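Local coordinates for bacteriophage virulence determinant (Salmonella enterica subsp. enterica serovar Typhimurium str. 14028S, PDB 6GGO), which acts as a zinc metalloprotease effector of Salmonella, presumably cutting host proteins during infection, at the zinc ion site and the interface of chains A and B. Coordinates in Å, arbitrary orientation; residue numbers count along the deposited sequence, not the author numbering. Chains: chain A/B, Bacteriophage virulence determinant.

Contact 1 is the zinc centre of the protease, formed within one chain; contact 2 is a patch of the two-fold face between chains A and B. The centres of their C-alpha atoms lie about 25 Å apart, and they have no residue in common. Contact 1 draws on helices 160-173 and 186-197, on the loop after helix 160-173 and on A:Tyr208 near the C-terminus, whereas contact 2 uses helix 45-49, strand 50-51 and the loop between helix 86-100 and strand 107-111. Each chain therefore supplies the observed protein ligands of its own zinc, and the metal takes no direct part in the assembly.

Contact 1: the zinc ion site. Residues chain A 166-167, 170, 175, 177, 187, 208. With ZN (zinc ion), chain C.
A:His166 turns CG anti to its backbone N (chi1 -175°), whereas A:His170, one helical turn on, sets CG anti to its carbonyl carbon (chi1 -86°), so both imidazoles leave helix 160-173 towards one zinc ion. They are the histidines of the short zincin motif of metalloproteases, read here as HQVVH, and A:Asp177 in the following loop is the third protein ligand. NE2 of A:His166 binds ZN at 2.1 Å. NE2 of A:His170 sits farther from ZN, at 2.3 Å. The carboxylate of A:Asp177 reaches in by one oxygen, OD2, 1.9 Å from ZN. Its other oxygen, OD1, is 3.0 Å from ZN, at best a loose contact. A:Asp177 OD2 and A:His166 NE2 subtend 113° at the metal; further ligands, such as water, may be unseen. In the second shell, ND1 of A:His170 donates to the backbone O of A:Leu175 at 2.7 Å, nearly in the ring plane and in the plane of the carbonyl. This bond fixes the rotation of the imidazole and may make NE2 a stronger donor to the zinc. A:Val187 packs one methyl over a face of each ring, CG1 on A:His166 and CG2 on A:His170, both offset towards the rim. A:Gln167 occupies the position of the catalytic glutamate of HEXXH enzymes; its amide NE2 lies in plane at the edge of the A:His166 ring, 4.4 Å from ZN. A:Tyr208 lays its ring face against CB of A:Asp177 and points its phenol OH towards ZN at 4.2 Å, a position from which it might steady a bound substrate.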
ATOM      1  N   HIS A 166       7.361   2.308  19.956  1.00 59.28           N
ATOM      2  CA  HIS A 166       7.340   3.625  20.583  1.00 63.71           C
ATOM      3  C   HIS A 166       7.162   4.721  19.540  1.00 64.18           C
ATOM      4  O   HIS A 166       6.243   5.543  19.635  1.00 67.72           O
ATOM      5  CB  HIS A 166       8.622   3.849  21.388  1.00 65.23           C
ATOM      6  CG  HIS A 166       8.631   5.136  22.156  1.00 68.40           C
ATOM      7  ND1 HIS A 166       8.064   5.259  23.406  1.00 66.22           N
ATOM      8  CD2 HIS A 166       9.128   6.357  21.846  1.00 70.44           C
ATOM      9  CE1 HIS A 166       8.215   6.499  23.835  1.00 67.76           C
ATOM     10  NE2 HIS A 166       8.856   7.186  22.907  1.00 69.96           N
ATOM     11  N   GLN A 167       8.026   4.737  18.523  1.00 70.29           N
ATOM     12  CA  GLN A 167       7.935   5.769  17.493  1.00 72.23           C
ATOM     13  C   GLN A 167       6.627   5.682  16.714  1.00 70.31           C
ATOM     14  O   GLN A 167       6.090   6.711  16.293  1.00 73.57           O
ATOM     15  CB  GLN A 167       9.127   5.668  16.544  1.00 71.11           C
ATOM     16  CG  GLN A 167      10.483   5.846  17.225  1.00 73.35           C
ATOM     17  CD  GLN A 167      10.575   7.124  18.040  1.00 79.05           C
ATOM     18  OE1 GLN A 167       9.940   8.129  17.717  1.00 80.85           O
ATOM     19  NE2 GLN A 167      11.372   7.092  19.101  1.00 80.60           N
ATOM     20  N   HIS A 170       3.868   7.342  18.603  1.00 78.65           N
ATOM     21  CA  HIS A 170       3.987   8.780  18.382  1.00 80.57           C
ATOM     22  C   HIS A 170       3.222   9.201  17.132  1.00 80.86           C
ATOM     23  O   HIS A 170       2.489  10.196  17.142  1.00 81.04           O
ATOM     24  CB  HIS A 170       5.461   9.174  18.259  1.00 82.43           C
ATOM     25  CG  HIS A 170       6.137   9.448  19.566  1.00 82.32           C
ATOM     26  ND1 HIS A 170       5.750  10.473  20.403  1.00 82.52           N
ATOM     27  CD2 HIS A 170       7.185   8.842  20.172  1.00 82.83           C
ATOM     28  CE1 HIS A 170       6.528  10.483  21.472  1.00 82.02           C
ATOM     29  NE2 HIS A 170       7.405   9.502  21.358  1.00 82.85           N
ATOM     30  N   LEU A 175       0.955  12.239  20.018  1.00 84.82           N
ATOM     31  CA  LEU A 175       1.252  12.600  21.395  1.00 81.91           C
ATOM     32  C   LEU A 175       2.757  12.601  21.634  1.00 82.07           C
ATOM     33  O   LEU A 175       3.526  11.938  20.933  1.00 82.17           O
ATOM     34  CB  LEU A 175       0.575  11.632  22.370  1.00 78.21           C
ATOM     35  CG  LEU A 175      -0.951  11.581  22.318  1.00 77.90           C
ATOM     36  CD1 LEU A 175      -1.473  10.394  23.107  1.00 74.65           C
ATOM     37  CD2 LEU A 175      -1.538  12.878  22.862  1.00 80.77           C
ATOM     38  N   ASP A 177       6.043  12.496  24.686  1.00104.90           N
ATOM     39  CA  ASP A 177       6.362  11.706  25.870  1.00102.74           C
ATOM     40  C   ASP A 177       6.205  12.494  27.165  1.00103.96           C
ATOM     41  O   ASP A 177       5.809  11.921  28.185  1.00101.54           O
ATOM     42  CB  ASP A 177       7.788  11.165  25.765  1.00102.45           C
ATOM     43  CG  ASP A 177       7.961  10.197  24.612  1.00102.43           C
ATOM     44  OD1 ASP A 177       7.221   9.193  24.563  1.00 98.02           O
ATOM     45  OD2 ASP A 177       8.835  10.442  23.756  1.00106.82           O
ATOM     46  N   VAL A 187       2.682   7.799  25.520  1.00 57.08           N
ATOM     47  CA  VAL A 187       3.297   6.943  24.511  1.00 57.78           C
ATOM     48  C   VAL A 187       3.912   5.710  25.160  1.00 56.15           C
ATOM     49  O   VAL A 187       3.710   4.580  24.698  1.00 56.90           O
ATOM     50  CB  VAL A 187       4.337   7.738  23.703  1.00 61.47           C
ATOM     51  CG1 VAL A 187       5.045   6.837  22.709  1.00 62.93           C
ATOM     52  CG2 VAL A 187       3.667   8.896  22.996  1.00 63.58           C
ATOM     53  N   TYR A 208       9.897   7.557  31.876  1.00 75.65           N
ATOM     54  CA  TYR A 208      10.495   8.033  30.634  1.00 77.85           C
ATOM     55  C   TYR A 208      11.991   8.270  30.795  1.00 81.59           C
ATOM     56  O   TYR A 208      12.801   7.745  30.021  1.00 83.33           O
ATOM     57  CB  TYR A 208       9.798   9.307  30.159  1.00 78.60           C
ATOM     58  CG  TYR A 208      10.348   9.828  28.849  1.00 81.95           C
ATOM     59  CD1 TYR A 208      10.185   9.107  27.675  1.00 82.43           C
ATOM     60  CD2 TYR A 208      11.031  11.036  28.787  1.00 85.09           C
ATOM     61  CE1 TYR A 208      10.685   9.572  26.473  1.00 84.84           C
ATOM     62  CE2 TYR A 208      11.536  11.510  27.589  1.00 88.01           C
ATOM     63  CZ  TYR A 208      11.359  10.773  26.434  1.00 87.21           C
ATOM     64  OH  TYR A 208      11.856  11.231  25.234  1.00 90.76           O
TER
HETATM   65 ZN    ZN C 301       9.394   9.203  22.434  1.00 85.08          ZN

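Contact 2: the interface of chains A and B. Residues chain A 47-48, 51, 103, 106; chain B 47-48, 51, 101, 103, 106.
Helix 45-49 and the loop leading into strand 107-111 meet their copies across the two-fold axis, where A:Glu47 and B:Arg106, with their twins B:Glu47 and A:Arg106, form exchanged salt bridges. Each arginine is extended from CG to NE and meets the opposite carboxylate tip to tip, the guanidinium and carboxylate planes 59° apart. NH2 of B:Arg106 donates to OE2 of A:Glu47 at 2.9 Å, with the oxygen near the guanidinium plane but the donor well above the carboxylate plane. The twin, A:Arg106 NH2 to B:Glu47 OE1 at 3.0 Å, is a weak hydrogen bond, though still a salt bridge. A looser bridge within the chain joins A:Arg106 NH1 to A:Glu47 OE2 at 3.9 Å. The backbone CA of A:Tyr48 or B:Tyr48 covers the centre of one guanidinium face in its own chain, limiting how the group can tilt. Each glutamate has CG anti to the backbone N (chi1 -172° in A:Glu47) and bends at chi2, so that the two CG atoms of A:Glu47 and B:Glu47 touch at 3.6 Å. The carboxylate of A:Glu47 stands almost perpendicular to the B:Tyr48 ring (88°), against the edge at CE1. The like-charged arginines come close, A:Arg106 NH1 to B:Arg106 NH1 4.1 Å, a repulsion the carboxylates should offset. Beside them A:Val103 and B:Val103 cross obliquely, and CG2 of B:Val103 packs on CA of A:Ser51 at 3.7 Å. An interchain disulfide at nearby A:Cys44 and B:Cys44 is known for this protein, so the patch plausibly helps to join a dimer.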
ATOM      1  N   GLU A  47       2.174   0.072   4.247  1.00 81.20           N
ATOM      2  CA  GLU A  47       1.848   0.962   3.134  1.00 82.47           C
ATOM      3  C   GLU A  47       0.871   2.049   3.563  1.00 78.92           C
ATOM      4  O   GLU A  47       1.010   3.211   3.162  1.00 77.80           O
ATOM      5  CB  GLU A  47       1.268   0.155   1.971  1.00 87.54           C
ATOM      6  CG  GLU A  47       1.055   0.945   0.677  1.00 89.57           C
ATOM      7  CD  GLU A  47       2.348   1.467   0.071  1.00 92.05           C
ATOM      8  OE1 GLU A  47       3.259   0.653  -0.196  1.00 93.32           O
ATOM      9  OE2 GLU A  47       2.448   2.691  -0.156  1.00 90.00           O
ATOM     10  N   TYR A  48      -0.125   1.691   4.378  1.00 69.18           N
ATOM     11  CA  TYR A  48      -1.055   2.688   4.895  1.00 65.77           C
ATOM     12  C   TYR A  48      -0.330   3.744   5.716  1.00 63.06           C
ATOM     13  O   TYR A  48      -0.750   4.907   5.748  1.00 61.82           O
ATOM     14  CB  TYR A  48      -2.137   2.015   5.739  1.00 65.11           C
ATOM     15  CG  TYR A  48      -2.991   1.018   4.987  1.00 68.77           C
ATOM     16  CD1 TYR A  48      -3.303   1.203   3.643  1.00 70.44           C
ATOM     17  CD2 TYR A  48      -3.493  -0.108   5.624  1.00 69.24           C
ATOM     18  CE1 TYR A  48      -4.086   0.293   2.959  1.00 72.35           C
ATOM     19  CE2 TYR A  48      -4.277  -1.021   4.949  1.00 72.47           C
ATOM     20  CZ  TYR A  48      -4.570  -0.817   3.616  1.00 74.03           C
ATOM     21  OH  TYR A  48      -5.349  -1.725   2.939  1.00 78.17           O
ATOM     22  N   SER A  51       4.384   6.475   3.012  1.00 76.60           N
ATOM     23  CA  SER A  51       4.335   6.745   1.582  1.00 81.53           C
ATOM     24  C   SER A  51       5.621   6.289   0.900  1.00 84.09           C
ATOM     25  O   SER A  51       5.580   5.590  -0.118  1.00 86.53           O
ATOM     26  CB  SER A  51       4.100   8.238   1.347  1.00 83.33           C
ATOM     27  OG  SER A  51       5.119   9.011   1.956  1.00 83.33           O
ATOM     28  N   VAL A 103      -3.870   9.564   1.001  1.00105.71           N
ATOM     29  CA  VAL A 103      -2.529   9.124   0.651  1.00103.27           C
ATOM     30  C   VAL A 103      -1.502  10.228   0.890  1.00105.83           C
ATOM     31  O   VAL A 103      -0.348   9.941   1.226  1.00103.83           O
ATOM     32  CB  VAL A 103      -2.507   8.637  -0.808  1.00102.80           C
ATOM     33  CG1 VAL A 103      -1.162   8.070  -1.144  1.00100.49           C
ATOM     34  CG2 VAL A 103      -3.591   7.592  -1.042  1.00101.55           C
ATOM     35  N   ARG A 106       0.327  10.554   4.661  1.00 98.51           N
ATOM     36  CA  ARG A 106       1.096   9.452   5.217  1.00 93.50           C
ATOM     37  C   ARG A 106       2.509   9.910   5.582  1.00 93.55           C
ATOM     38  O   ARG A 106       2.952  11.002   5.221  1.00 96.93           O
ATOM     39  CB  ARG A 106       1.139   8.286   4.230  1.00 90.56           C
ATOM     40  CG  ARG A 106      -0.225   7.648   3.994  1.00 89.88           C
ATOM     41  CD  ARG A 106      -0.164   6.485   3.019  1.00 85.59           C
ATOM     42  NE  ARG A 106      -1.483   5.893   2.820  1.00 84.85           N
ATOM     43  CZ  ARG A 106      -1.752   4.929   1.946  1.00 83.91           C
ATOM     44  NH1 ARG A 106      -0.791   4.435   1.176  1.00 83.64           N
ATOM     45  NH2 ARG A 106      -2.986   4.456   1.840  1.00 83.31           N
TER
ATOM     46  N   GLU B  47      -3.582  -1.148  -3.474  1.00 84.97           N
ATOM     47  CA  GLU B  47      -3.056   0.065  -2.860  1.00 84.50           C
ATOM     48  C   GLU B  47      -1.861   0.598  -3.640  1.00 77.94           C
ATOM     49  O   GLU B  47      -1.711   1.814  -3.807  1.00 75.29           O
ATOM     50  CB  GLU B  47      -2.668  -0.213  -1.406  1.00 88.34           C
ATOM     51  CG  GLU B  47      -2.312   1.022  -0.604  1.00 87.56           C
ATOM     52  CD  GLU B  47      -3.484   1.970  -0.453  1.00 90.25           C
ATOM     53  OE1 GLU B  47      -3.361   3.146  -0.857  1.00 86.29           O
ATOM     54  OE2 GLU B  47      -4.535   1.533   0.062  1.00 97.25           O
ATOM     55  N   TYR B  48      -0.990  -0.296  -4.117  1.00 73.67           N
ATOM     56  CA  TYR B  48       0.126   0.135  -4.951  1.00 67.55           C
ATOM     57  C   TYR B  48      -0.365   0.810  -6.225  1.00 65.28           C
ATOM     58  O   TYR B  48       0.233   1.788  -6.690  1.00 60.56           O
ATOM     59  CB  TYR B  48       1.010  -1.057  -5.322  1.00 65.54           C
ATOM     60  CG  TYR B  48       1.686  -1.772  -4.173  1.00 69.53           C
ATOM     61  CD1 TYR B  48       2.108  -1.086  -3.044  1.00 71.52           C
ATOM     62  CD2 TYR B  48       1.914  -3.141  -4.230  1.00 72.07           C
ATOM     63  CE1 TYR B  48       2.736  -1.748  -2.001  1.00 75.65           C
ATOM     64  CE2 TYR B  48       2.536  -3.809  -3.197  1.00 78.05           C
ATOM     65  CZ  TYR B  48       2.946  -3.111  -2.086  1.00 80.06           C
ATOM     66  OH  TYR B  48       3.566  -3.788  -1.061  1.00 83.16           O
ATOM     67  N   SER B  51      -4.470   5.256  -5.770  1.00 93.62           N
ATOM     68  CA  SER B  51      -4.407   6.147  -4.618  1.00 95.52           C
ATOM     69  C   SER B  51      -5.785   6.340  -3.997  1.00101.53           C
ATOM     70  O   SER B  51      -5.946   6.226  -2.777  1.00105.11           O
ATOM     71  CB  SER B  51      -3.813   7.492  -5.033  1.00 91.27           C
ATOM     72  OG  SER B  51      -4.582   8.088  -6.062  1.00 91.70           O
ATOM     73  N   HIS B 101       5.905   2.435  -6.904  1.00 76.89           N
ATOM     74  CA  HIS B 101       6.591   2.610  -5.631  1.00 78.46           C
ATOM     75  C   HIS B 101       6.509   4.065  -5.197  1.00 79.05           C
ATOM     76  O   HIS B 101       6.399   4.367  -4.003  1.00 81.43           O
ATOM     77  CB  HIS B 101       8.048   2.158  -5.734  1.00 79.56           C
ATOM     78  CG  HIS B 101       8.942   3.151  -6.411  1.00 82.17           C
ATOM     79  ND1 HIS B 101       9.080   3.219  -7.779  1.00 82.07           N
ATOM     80  CD2 HIS B 101       9.743   4.116  -5.902  1.00 84.00           C
ATOM     81  CE1 HIS B 101       9.928   4.184  -8.086  1.00 85.63           C
ATOM     82  NE2 HIS B 101      10.346   4.744  -6.965  1.00 86.43           N
ATOM     83  N   VAL B 103       4.439   7.372  -4.725  1.00 95.76           N
ATOM     84  CA  VAL B 103       3.039   7.480  -4.345  1.00 94.16           C
ATOM     85  C   VAL B 103       2.298   8.491  -5.211  1.00 97.07           C
ATOM     86  O   VAL B 103       1.095   8.342  -5.448  1.00 95.89           O
ATOM     87  CB  VAL B 103       2.950   7.822  -2.850  1.00 94.66           C
ATOM     88  CG1 VAL B 103       1.528   7.834  -2.400  1.00 94.13           C
ATOM     89  CG2 VAL B 103       3.751   6.814  -2.033  1.00 94.75           C
ATOM     90  N   ARG B 106       0.531   7.160  -8.760  1.00 81.26           N
ATOM     91  CA  ARG B 106      -0.481   6.116  -8.763  1.00 78.46           C
ATOM     92  C   ARG B 106      -1.757   6.600  -9.448  1.00 79.82           C
ATOM     93  O   ARG B 106      -1.942   7.788  -9.723  1.00 83.34           O
ATOM     94  CB  ARG B 106      -0.762   5.644  -7.337  1.00 76.14           C
ATOM     95  CG  ARG B 106       0.419   4.927  -6.723  1.00 74.80           C
ATOM     96  CD  ARG B 106       0.132   4.453  -5.318  1.00 73.03           C
ATOM     97  NE  ARG B 106       1.283   3.756  -4.757  1.00 72.69           N
ATOM     98  CZ  ARG B 106       1.363   3.326  -3.504  1.00 72.02           C
ATOM     99  NH1 ARG B 106       0.354   3.520  -2.664  1.00 72.78           N
ATOM    100  NH2 ARG B 106       2.455   2.702  -3.093  1.00 71.74           N
TER